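Local coordinates for RNA-binding protein RMD9, mitochondrial (Saccharomyces cerevisiae S288C, PDB 7A9X), which binds a dodecamer RNA motif in the 3'-UTRs of mitochondrial mRNAs and takes part in the processing or stability of these messages, at residues S249-K253 with E285-F290; L175-K179 with F214-L218. All coordinates share one frame; numbering follows the deposited sequence.

Contact 1. Residues S249-K253 with E285-F290; sequences SGLIK and ETHLSF. With nucleotides of chain B.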
loop_
_atom_site.group_PDB
_atom_site.type_symbol
_atom_site.label_atom_id
_atom_site.label_comp_id
_atom_site.label_asym_id
_atom_site.label_seq_id
_atom_site.Cartn_x
_atom_site.Cartn_y
_atom_site.Cartn_z
ATOM N N SER A 249 20.869 13.367 -1.126
ATOM C CA SER A 249 19.985 12.238 -0.853
ATOM C C SER A 249 20.001 11.231 -1.996
ATOM O O SER A 249 20.170 10.027 -1.775
ATOM C CB SER A 249 18.562 12.737 -0.599
ATOM O OG SER A 249 17.700 11.652 -0.306
ATOM N N GLY A 250 19.818 11.706 -3.228
ATOM C CA GLY A 250 19.837 10.801 -4.367
ATOM C C GLY A 250 21.172 10.097 -4.531
ATOM O O GLY A 250 21.225 8.910 -4.868
ATOM N N LEU A 251 22.268 10.816 -4.285
ATOM C CA LEU A 251 23.590 10.215 -4.425
ATOM C C LEU A 251 23.842 9.175 -3.337
ATOM O O LEU A 251 24.456 8.133 -3.596
ATOM C CB LEU A 251 24.663 11.300 -4.396
ATOM C CG LEU A 251 26.035 10.935 -4.966
ATOM C CD1 LEU A 251 25.896 10.353 -6.363
ATOM C CD2 LEU A 251 26.939 12.156 -4.984
ATOM N N ILE A 252 23.371 9.436 -2.116
ATOM C CA ILE A 252 23.483 8.444 -1.051
ATOM C C ILE A 252 22.697 7.187 -1.404
ATOM O O ILE A 252 23.184 6.065 -1.224
ATOM C CB ILE A 252 23.020 9.043 0.290
ATOM C CG1 ILE A 252 23.995 10.124 0.752
ATOM C CG2 ILE A 252 22.887 7.958 1.353
ATOM C CD1 ILE A 252 23.437 11.024 1.828
ATOM N N LYS A 253 21.477 7.353 -1.921
ATOM C CA LYS A 253 20.649 6.199 -2.257
ATOM C C LYS A 253 21.299 5.343 -3.336
ATOM O O LYS A 253 21.262 4.109 -3.265
ATOM C CB LYS A 253 19.260 6.659 -2.700
ATOM C CG LYS A 253 18.427 7.286 -1.593
ATOM C CD LYS A 253 17.023 7.623 -2.075
ATOM C CE LYS A 253 16.173 8.179 -0.945
ATOM N NZ LYS A 253 14.755 8.389 -1.352
ATOM N N GLU A 285 14.677 10.296 4.657
ATOM C CA GLU A 285 14.713 9.426 3.483
ATOM C C GLU A 285 16.007 8.626 3.430
ATOM O O GLU A 285 15.988 7.410 3.212
ATOM C CB GLU A 285 14.550 10.246 2.203
ATOM C CG GLU A 285 13.170 10.822 1.978
ATOM C CD GLU A 285 12.928 11.166 0.522
ATOM O OE1 GLU A 285 12.385 10.310 -0.209
ATOM O OE2 GLU A 285 13.297 12.285 0.106
ATOM N N THR A 286 17.147 9.293 3.629
ATOM C CA THR A 286 18.424 8.591 3.556
ATOM C C THR A 286 18.561 7.579 4.685
ATOM O O THR A 286 18.941 6.427 4.446
ATOM C CB THR A 286 19.583 9.589 3.577
ATOM O OG1 THR A 286 19.411 10.499 4.667
ATOM C CG2 THR A 286 19.631 10.363 2.274
ATOM N N HIS A 287 18.241 7.983 5.918
ATOM C CA HIS A 287 18.307 7.060 7.048
ATOM C C HIS A 287 17.470 5.814 6.782
ATOM O O HIS A 287 17.953 4.685 6.934
ATOM C CB HIS A 287 17.846 7.762 8.326
ATOM C CG HIS A 287 18.098 6.980 9.579
ATOM N ND1 HIS A 287 18.753 7.515 10.667
ATOM C CD2 HIS A 287 17.768 5.713 9.924
ATOM C CE1 HIS A 287 18.826 6.608 11.624
ATOM N NE2 HIS A 287 18.236 5.505 11.199
ATOM N N LEU A 288 16.213 6.001 6.369
ATOM C CA LEU A 288 15.366 4.856 6.050
ATOM C C LEU A 288 15.927 4.050 4.886
ATOM O O LEU A 288 15.741 2.829 4.833
ATOM C CB LEU A 288 13.943 5.319 5.736
ATOM C CG LEU A 288 13.151 5.925 6.895
ATOM C CD1 LEU A 288 11.785 6.393 6.420
ATOM C CD2 LEU A 288 13.013 4.926 8.034
ATOM N N SER A 289 16.616 4.705 3.949
ATOM C CA SER A 289 17.233 3.977 2.846
ATOM C C SER A 289 18.313 3.021 3.346
ATOM O O SER A 289 18.454 1.909 2.825
ATOM C CB SER A 289 17.806 4.958 1.823
ATOM O OG SER A 289 18.304 4.273 0.688
ATOM N N PHE A 290 19.079 3.430 4.366
ATOM C CA PHE A 290 20.071 2.525 4.939
ATOM C C PHE A 290 19.418 1.295 5.554
ATOM O O PHE A 290 20.027 0.219 5.588
ATOM C CB PHE A 290 20.913 3.242 5.997
ATOM C CG PHE A 290 22.011 4.095 5.433
ATOM C CD1 PHE A 290 23.173 3.520 4.937
ATOM C CD2 PHE A 290 21.892 5.476 5.416
ATOM C CE1 PHE A 290 24.190 4.306 4.423
ATOM C CE2 PHE A 290 22.906 6.267 4.902
ATOM C CZ PHE A 290 24.056 5.682 4.406
ATOM P P U B 5 10.548 15.667 0.330
ATOM O OP1 U B 5 11.179 14.683 -0.584
ATOM O OP2 U B 5 9.336 16.405 -0.104
ATOM O "O5'" U B 5 10.203 14.890 1.673
ATOM C "C5'" U B 5 11.203 14.162 2.368
ATOM C "C4'" U B 5 10.669 13.615 3.664
ATOM O "O4'" U B 5 10.346 14.713 4.560
ATOM C "C3'" U B 5 9.367 12.840 3.554
ATOM O "O3'" U B 5 9.541 11.507 3.116
ATOM C "C2'" U B 5 8.788 12.963 4.955
ATOM O "O2'" U B 5 9.428 12.068 5.848
ATOM C "C1'" U B 5 9.198 14.391 5.320
ATOM N N1 U B 5 8.123 15.356 4.999
ATOM C C2 U B 5 7.108 15.468 5.928
ATOM O O2 U B 5 7.095 14.829 6.967
ATOM N N3 U B 5 6.117 16.359 5.599
ATOM C C4 U B 5 6.040 17.127 4.456
ATOM O O4 U B 5 5.081 17.883 4.306
ATOM C C5 U B 5 7.126 16.951 3.538
ATOM C C6 U B 5 8.106 16.090 3.833
#
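K253 and E285 form a salt bridge between helices 245-257 and 281-292, which lie side by side in two successive pentatricopeptide repeats, PPR3 and PPR4. The short segments run nearly parallel, at 5°, their axes 9.7 Å apart. From K253 the chain stays fully extended past CG, passing S289, whose OG lies 3.8 Å from K253 CG and is hydrogen-bonded to D293. At its end K253 NZ gives E285 OE1 a weak hydrogen bond of 3.3 Å. In E285, CG anti to the carbonyl carbon (chi1 -71°) and an extended chain beyond it bring the carboxylate to the RNA: E285 OE2 lies 3.3 Å from OP1 of U5 of chain B. With two anionic groups so close, the phosphate would tend to raise the carboxylate's proton affinity, while K253 probably counters this by offsetting part of the charge. With an alanine here in place of E285, the K253 ammonium would probably be left without its carboxylate mate and its extended chain free to turn. Deeper in, methyl groups and a ring carry the contact. T286 turns CG2 against the first helix, 3.5 Å from S249 OG and 3.9 Å from I252 CD1, while T286 OG1 bonds back to Y282 O. The other branch of I252 comes in obliquely on a phenyl ring, CG2 resting 3.9 Å from F290 CE2.

Contact 2. Residues L175-K179 with F214-L218; sequences LTSFK and FMLPL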
loop_
_atom_site.group_PDB
_atom_site.type_symbol
_atom_site.label_atom_id
_atom_site.label_comp_id
_atom_site.label_asym_id
_atom_site.label_seq_id
_atom_site.Cartn_x
_atom_site.Cartn_y
_atom_site.Cartn_z
ATOM N N LEU A 175 7.809 15.100 -10.618
ATOM C CA LEU A 175 8.493 13.828 -10.808
ATOM C C LEU A 175 8.390 12.924 -9.587
ATOM O O LEU A 175 8.290 11.703 -9.744
ATOM C CB LEU A 175 9.960 14.081 -11.165
ATOM C CG LEU A 175 10.146 14.939 -12.419
ATOM C CD1 LEU A 175 11.552 15.505 -12.502
ATOM C CD2 LEU A 175 9.813 14.120 -13.649
ATOM N N THR A 176 8.429 13.489 -8.377
ATOM C CA THR A 176 8.241 12.671 -7.185
ATOM C C THR A 176 6.843 12.074 -7.150
ATOM O O THR A 176 6.663 10.914 -6.762
ATOM C CB THR A 176 8.490 13.492 -5.922
ATOM O OG1 THR A 176 9.773 14.128 -5.999
ATOM C CG2 THR A 176 8.452 12.578 -4.699
ATOM N N SER A 177 5.841 12.846 -7.580
ATOM C CA SER A 177 4.476 12.336 -7.620
ATOM C C SER A 177 4.367 11.152 -8.569
ATOM O O SER A 177 3.819 10.105 -8.210
ATOM C CB SER A 177 3.511 13.447 -8.033
ATOM O OG SER A 177 3.499 14.493 -7.078
ATOM N N PHE A 178 4.902 11.297 -9.784
ATOM C CA PHE A 178 4.864 10.196 -10.741
ATOM C C PHE A 178 5.653 8.992 -10.244
ATOM O O PHE A 178 5.307 7.849 -10.564
ATOM C CB PHE A 178 5.387 10.664 -12.098
ATOM C CG PHE A 178 4.456 11.599 -12.813
ATOM C CD1 PHE A 178 3.092 11.350 -12.843
ATOM C CD2 PHE A 178 4.939 12.730 -13.448
ATOM C CE1 PHE A 178 2.228 12.208 -13.498
ATOM C CE2 PHE A 178 4.079 13.593 -14.104
ATOM C CZ PHE A 178 2.722 13.331 -14.131
ATOM N N LYS A 179 6.711 9.223 -9.462
ATOM C CA LYS A 179 7.427 8.107 -8.852
ATOM C C LYS A 179 6.558 7.399 -7.821
ATOM O O LYS A 179 6.487 6.163 -7.804
ATOM C CB LYS A 179 8.727 8.600 -8.216
ATOM C CG LYS A 179 9.492 7.536 -7.439
ATOM C CD LYS A 179 9.927 6.388 -8.333
ATOM C CE LYS A 179 10.695 5.340 -7.542
ATOM N NZ LYS A 179 11.909 5.911 -6.895
ATOM N N PHE A 214 16.775 13.877 -7.348
ATOM C CA PHE A 214 15.671 12.933 -7.476
ATOM C C PHE A 214 15.930 11.930 -8.586
ATOM O O PHE A 214 15.519 10.769 -8.479
ATOM C CB PHE A 214 14.351 13.659 -7.748
ATOM C CG PHE A 214 13.237 12.734 -8.161
ATOM C CD1 PHE A 214 12.446 12.115 -7.206
ATOM C CD2 PHE A 214 13.002 12.452 -9.501
ATOM C CE1 PHE A 214 11.435 11.250 -7.577
ATOM C CE2 PHE A 214 11.997 11.583 -9.876
ATOM C CZ PHE A 214 11.209 10.985 -8.914
ATOM N N MET A 215 16.597 12.361 -9.659
ATOM C CA MET A 215 16.723 11.521 -10.844
ATOM C C MET A 215 17.796 10.451 -10.695
ATOM O O MET A 215 17.678 9.381 -11.304
ATOM C CB MET A 215 17.010 12.390 -12.069
ATOM C CG MET A 215 15.758 12.979 -12.681
ATOM S SD MET A 215 14.673 11.658 -13.249
ATOM C CE MET A 215 13.077 12.451 -13.144
ATOM N N LEU A 216 18.830 10.714 -9.892
ATOM C CA LEU A 216 19.947 9.779 -9.778
ATOM C C LEU A 216 19.516 8.361 -9.418
ATOM O O LEU A 216 19.970 7.420 -10.088
ATOM C CB LEU A 216 20.973 10.322 -8.778
ATOM C CG LEU A 216 21.706 11.604 -9.169
ATOM C CD1 LEU A 216 22.596 12.082 -8.034
ATOM C CD2 LEU A 216 22.518 11.387 -10.436
ATOM N N PRO A 217 18.669 8.127 -8.405
ATOM C CA PRO A 217 18.261 6.739 -8.127
ATOM C C PRO A 217 17.534 6.074 -9.283
ATOM O O PRO A 217 17.674 4.858 -9.471
ATOM C CB PRO A 217 17.354 6.882 -6.898
ATOM C CG PRO A 217 17.798 8.142 -6.252
ATOM C CD PRO A 217 18.147 9.052 -7.385
ATOM N N LEU A 218 16.759 6.828 -10.064
ATOM C CA LEU A 218 16.086 6.238 -11.218
ATOM C C LEU A 218 17.076 5.930 -12.334
ATOM O O LEU A 218 16.936 4.921 -13.035
ATOM C CB LEU A 218 14.985 7.167 -11.725
ATOM C CG LEU A 218 13.865 7.517 -10.746
ATOM C CD1 LEU A 218 12.779 8.304 -11.458
ATOM C CD2 LEU A 218 13.293 6.265 -10.104
#
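The carbonyl oxygen of L175 meets two groups at once: it accepts the helical bond from K179 N at 3.0 Å, and F214 presses its ring tip against it, CZ to L175 O being 3.1 Å. The ring comes at the carbonyl obliquely, tight against a backbone oxygen that the helix already satisfies. F214 reaches this place because CG lies anti to the backbone N (chi1 168°), which carries the phenyl over to helix 168-180. Groups of the other helix meet it on one face and at its edge. T176 N lies over one face, and the T176 side chain sets OG1 3.6 Å from F214 CD1 while that hydroxyl is hydrogen-bonded to T172 O. L175 CB packs against CE2, and K179 CB sits in the ring plane at the edge, 3.5 Å from F214 CZ.

The ring joins two helices of the pentatricopeptide repeat array, helix 168-180 in PPR1 and helix 209-223 in PPR2. The short segments are inclined by 35°, with axes 11.4 Å apart, so long side chains span the interval. Helix 209-223 is kinked at P217, whose nitrogen makes no bond to the preceding turn.

On the deeper side M215, bent at chi2 (-62°), brings CE into the plane of the F214 ring and to 3.5 Å from L175 CD1; the same side chain also touches W191 of helix 184-193. Further along, K179 and L218 run alongside one another with their ends pointing opposite ways. The lysine bends at chi2 and again at chi4, so that CD, CE and NZ pass over the L218 CD2 methyl, and K179 NZ comes within 3.5 Å of L218 CD2.

In the fold
Contacts 2 and 1 follow one another along the chain and lie in the same row of repeat helices, their centres 13 Å apart. Helices 209-223 and 245-257, which supply one segment to each, join them by packing: P217 CG lies 3.8 Å from G250 O, and L216 CD1 is 4.0 Å from L251 N. Four helices, 168-180, 209-223, 245-257 and 281-292, are thus linked in sequence through PPR1 to PPR4. Contact 1 reaches the RNA through an acidic side chain at a phosphate of U5 of chain B, whereas the nearest atom of contact 2 stays about 5 Å from the bound nucleic acid.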